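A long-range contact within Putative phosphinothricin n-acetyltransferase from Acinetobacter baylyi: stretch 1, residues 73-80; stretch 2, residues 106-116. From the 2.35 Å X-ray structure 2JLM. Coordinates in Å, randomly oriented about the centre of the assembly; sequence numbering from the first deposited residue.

Stretch 1, residues 73-80: LLGFASWG
Stretch 2 106-116: GLSKHLMNELI

The centre of this contact is Ala77, whose CA lies 6.0 Å from the CA of Leu111, the closer of the two register pairs. Its CB points toward the helix and meets Leu111 CB at 4.0 Å and Leu115 CD2 at 4.1 Å. A methyl group fills the space here while letting the backbones come close: strand 73-80 and helix 107-116 approach to 8.1 Å between axes, running in broadly the same direction with a signed crossing angle of -33°.

The helix supplies Leu107, Leu111 and Leu115, spaced four residues apart so that all three CA-to-CB bonds point toward the strand. Their backbone is regular, with phi/psi near -62/-41, and is held by i to i+4 hydrogen bonds, including Leu111 N to Leu107 O at 2.9 Å and Leu115 N to Leu111 O at 2.8 Å. Leu107 and Leu111 are both m,t (chi1 -81° and -74°), whereas Leu115 is t,p (chi1 -163°, chi2 64°).

On the strand, Ala77 and Trp79 point toward the helix, while Phe76 (chi1 p) and Ser78 (chi1 t) point away and contribute mainly backbone. Phe76 N is 3.8 Å from Leu111 CD1. The same methyl lies 3.7 Å from Gly75 C, over a residue with no side chain. An ideal CB on Gly75 would be 3.7 Å from Leu111 CD1, which is no clash; what calls for glycine is the backbone, since at phi/psi 158/169 that CB would jam against the preceding carbonyl O. Gly75 pairs in register with Leu107, at 7.5 Å between CA atoms.

Before it, Leu74 departs from extended geometry (phi/psi -79/-21) and also points toward the helix. Its CB, set by the backbone, lies 3.6 Å from Leu107 CD1, which the m,t rotamer of Leu107 brings there; the Leu74 side chain is itself m,t. This apolar contact lies near the start of the helix, where Gly106 occupies the N-cap position.

At the other end, Leu115 has the largest area covered by the opposing stretch, 92 Å² of its surface. Its CD1 lies 3.8 Å from Trp79 CE3, and its CD2 is 3.6 Å from Ser78 O. Trp79, with chi1 73° (p) and chi2 59°, brings its ring to the helix backbone: CZ3 is 3.6 Å from Leu115 O, which sits at the ring edge, near its plane. The indole NE1 and Ser78 OG are hydrogen-bonded elsewhere in the structure.

No hydrogen bond crosses between the stretches; the 412 Å² buried, both sides summed, rests on apolar packing and van der Waals contact with backbone atoms.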

# COMPACT_ATOMS: atom_id res chain seq x y z
N LEU D 73 17.28 -17.88 8.29
CA LEU D 73 16.01 -18.15 7.63
C LEU D 73 15.71 -19.64 7.65
O LEU D 73 16.38 -20.42 6.98
CB LEU D 73 16.01 -17.62 6.20
CG LEU D 73 14.66 -17.63 5.47
CD1 LEU D 73 13.67 -16.65 6.11
CD2 LEU D 73 14.86 -17.31 4.01
N LEU D 74 14.70 -20.03 8.44
CA LEU D 74 14.33 -21.44 8.60
C LEU D 74 13.50 -21.94 7.43
O LEU D 74 13.43 -23.14 7.17
CB LEU D 74 13.56 -21.66 9.90
CG LEU D 74 14.33 -21.33 11.18
CD1 LEU D 74 13.68 -22.00 12.38
CD2 LEU D 74 15.78 -21.77 11.06
N GLY D 75 12.88 -21.01 6.71
CA GLY D 75 12.00 -21.37 5.62
C GLY D 75 11.05 -20.23 5.37
O GLY D 75 10.97 -19.29 6.16
N PHE D 76 10.33 -20.31 4.26
CA PHE D 76 9.41 -19.24 3.86
C PHE D 76 8.18 -19.76 3.13
O PHE D 76 8.15 -20.90 2.65
CB PHE D 76 10.15 -18.20 3.00
CG PHE D 76 10.56 -18.71 1.66
CD1 PHE D 76 9.80 -18.44 0.53
CD2 PHE D 76 11.72 -19.46 1.51
CE1 PHE D 76 10.18 -18.91 -0.72
CE2 PHE D 76 12.10 -19.94 0.27
CZ PHE D 76 11.33 -19.67 -0.84
N ALA D 77 7.14 -18.95 3.08
CA ALA D 77 5.95 -19.31 2.34
C ALA D 77 5.55 -18.10 1.52
O ALA D 77 5.89 -16.97 1.88
CB ALA D 77 4.82 -19.71 3.28
N SER D 78 4.86 -18.33 0.42
CA SER D 78 4.51 -17.24 -0.46
C SER D 78 3.38 -17.69 -1.38
O SER D 78 3.02 -18.86 -1.39
CB SER D 78 5.74 -16.85 -1.28
OG SER D 78 5.51 -15.67 -2.04
N TRP D 79 2.80 -16.75 -2.13
CA TRP D 79 1.90 -17.12 -3.22
C TRP D 79 2.13 -16.26 -4.45
O TRP D 79 2.81 -15.25 -4.40
CB TRP D 79 0.43 -17.11 -2.79
CG TRP D 79 -0.17 -15.76 -2.58
CD1 TRP D 79 -0.27 -14.75 -3.50
CD2 TRP D 79 -0.79 -15.27 -1.38
NE1 TRP D 79 -0.89 -13.66 -2.94
CE2 TRP D 79 -1.22 -13.95 -1.64
CE3 TRP D 79 -1.01 -15.81 -0.11
CZ2 TRP D 79 -1.86 -13.17 -0.69
CZ3 TRP D 79 -1.64 -15.03 0.84
CH2 TRP D 79 -2.06 -13.73 0.55
N GLY D 80 1.56 -16.70 -5.56
CA GLY D 80 1.62 -15.98 -6.81
C GLY D 80 0.35 -16.28 -7.59
O GLY D 80 -0.59 -16.90 -7.08
N GLY D 106 7.60 -29.07 11.98
CA GLY D 106 6.30 -28.42 11.98
C GLY D 106 6.37 -26.97 11.51
O GLY D 106 5.44 -26.17 11.70
N LEU D 107 7.49 -26.62 10.90
CA LEU D 107 7.64 -25.29 10.34
C LEU D 107 6.64 -25.02 9.19
O LEU D 107 6.07 -23.93 9.10
CB LEU D 107 9.08 -25.07 9.89
CG LEU D 107 9.99 -24.68 11.06
CD1 LEU D 107 11.43 -24.44 10.61
CD2 LEU D 107 9.43 -23.46 11.75
N SER D 108 6.41 -26.02 8.34
CA SER D 108 5.53 -25.89 7.19
C SER D 108 4.15 -25.49 7.63
O SER D 108 3.49 -24.67 6.99
CB SER D 108 5.40 -27.23 6.44
OG SER D 108 6.51 -27.41 5.59
N LYS D 109 3.72 -26.08 8.73
CA LYS D 109 2.38 -25.87 9.21
C LYS D 109 2.23 -24.45 9.76
O LYS D 109 1.26 -23.77 9.47
CB LYS D 109 2.02 -26.95 10.25
CG LYS D 109 0.56 -26.93 10.69
CD LYS D 109 0.32 -27.88 11.86
N HIS D 110 3.22 -24.01 10.54
CA HIS D 110 3.24 -22.64 11.07
C HIS D 110 3.20 -21.60 9.95
O HIS D 110 2.41 -20.67 9.98
CB HIS D 110 4.51 -22.39 11.89
CG HIS D 110 4.58 -23.18 13.15
ND1 HIS D 110 3.59 -23.14 14.11
CD2 HIS D 110 5.52 -24.03 13.63
CE1 HIS D 110 3.91 -23.92 15.11
NE2 HIS D 110 5.09 -24.47 14.85
N LEU D 111 4.09 -21.76 8.97
CA LEU D 111 4.14 -20.84 7.85
C LEU D 111 2.82 -20.87 7.07
O LEU D 111 2.26 -19.82 6.74
CB LEU D 111 5.33 -21.14 6.95
CG LEU D 111 6.67 -20.71 7.57
CD1 LEU D 111 7.86 -21.41 6.91
CD2 LEU D 111 6.85 -19.17 7.51
N MET D 112 2.31 -22.07 6.81
CA MET D 112 1.02 -22.18 6.13
C MET D 112 -0.09 -21.49 6.92
O MET D 112 -0.90 -20.76 6.35
CB MET D 112 0.65 -23.64 5.82
CG MET D 112 1.33 -24.19 4.57
SD MET D 112 1.15 -23.11 3.13
CE MET D 112 -0.63 -23.07 3.01
N ASN D 113 -0.12 -21.70 8.23
CA ASN D 113 -1.12 -21.04 9.05
C ASN D 113 -1.05 -19.52 8.92
O ASN D 113 -2.07 -18.83 8.83
CB ASN D 113 -1.02 -21.46 10.51
CG ASN D 113 -1.81 -22.72 10.82
OD1 ASN D 113 -2.87 -22.96 10.22
ND2 ASN D 113 -1.32 -23.51 11.75
N GLU D 114 0.16 -18.98 8.93
CA GLU D 114 0.34 -17.54 8.83
C GLU D 114 -0.04 -17.06 7.42
O GLU D 114 -0.72 -16.05 7.26
CB GLU D 114 1.77 -17.17 9.23
CG GLU D 114 2.01 -15.68 9.53
CD GLU D 114 1.42 -15.22 10.87
OE1 GLU D 114 0.87 -16.05 11.62
OE2 GLU D 114 1.53 -14.01 11.16
N LEU D 115 0.35 -17.81 6.39
CA LEU D 115 -0.01 -17.47 5.01
C LEU D 115 -1.52 -17.46 4.80
O LEU D 115 -2.04 -16.61 4.09
CB LEU D 115 0.62 -18.45 4.03
CG LEU D 115 0.65 -17.94 2.59
CD1 LEU D 115 1.55 -16.71 2.52
CD2 LEU D 115 1.13 -19.03 1.65
N ILE D 116 -2.21 -18.41 5.41
CA ILE D 116 -3.66 -18.49 5.26
C ILE D 116 -4.34 -17.29 5.91
O ILE D 116 -5.31 -16.72 5.37
CB ILE D 116 -4.19 -19.80 5.83
CG1 ILE D 116 -3.67 -20.97 4.99
CG2 ILE D 116 -5.72 -19.82 5.89
CD1 ILE D 116 -4.03 -22.34 5.56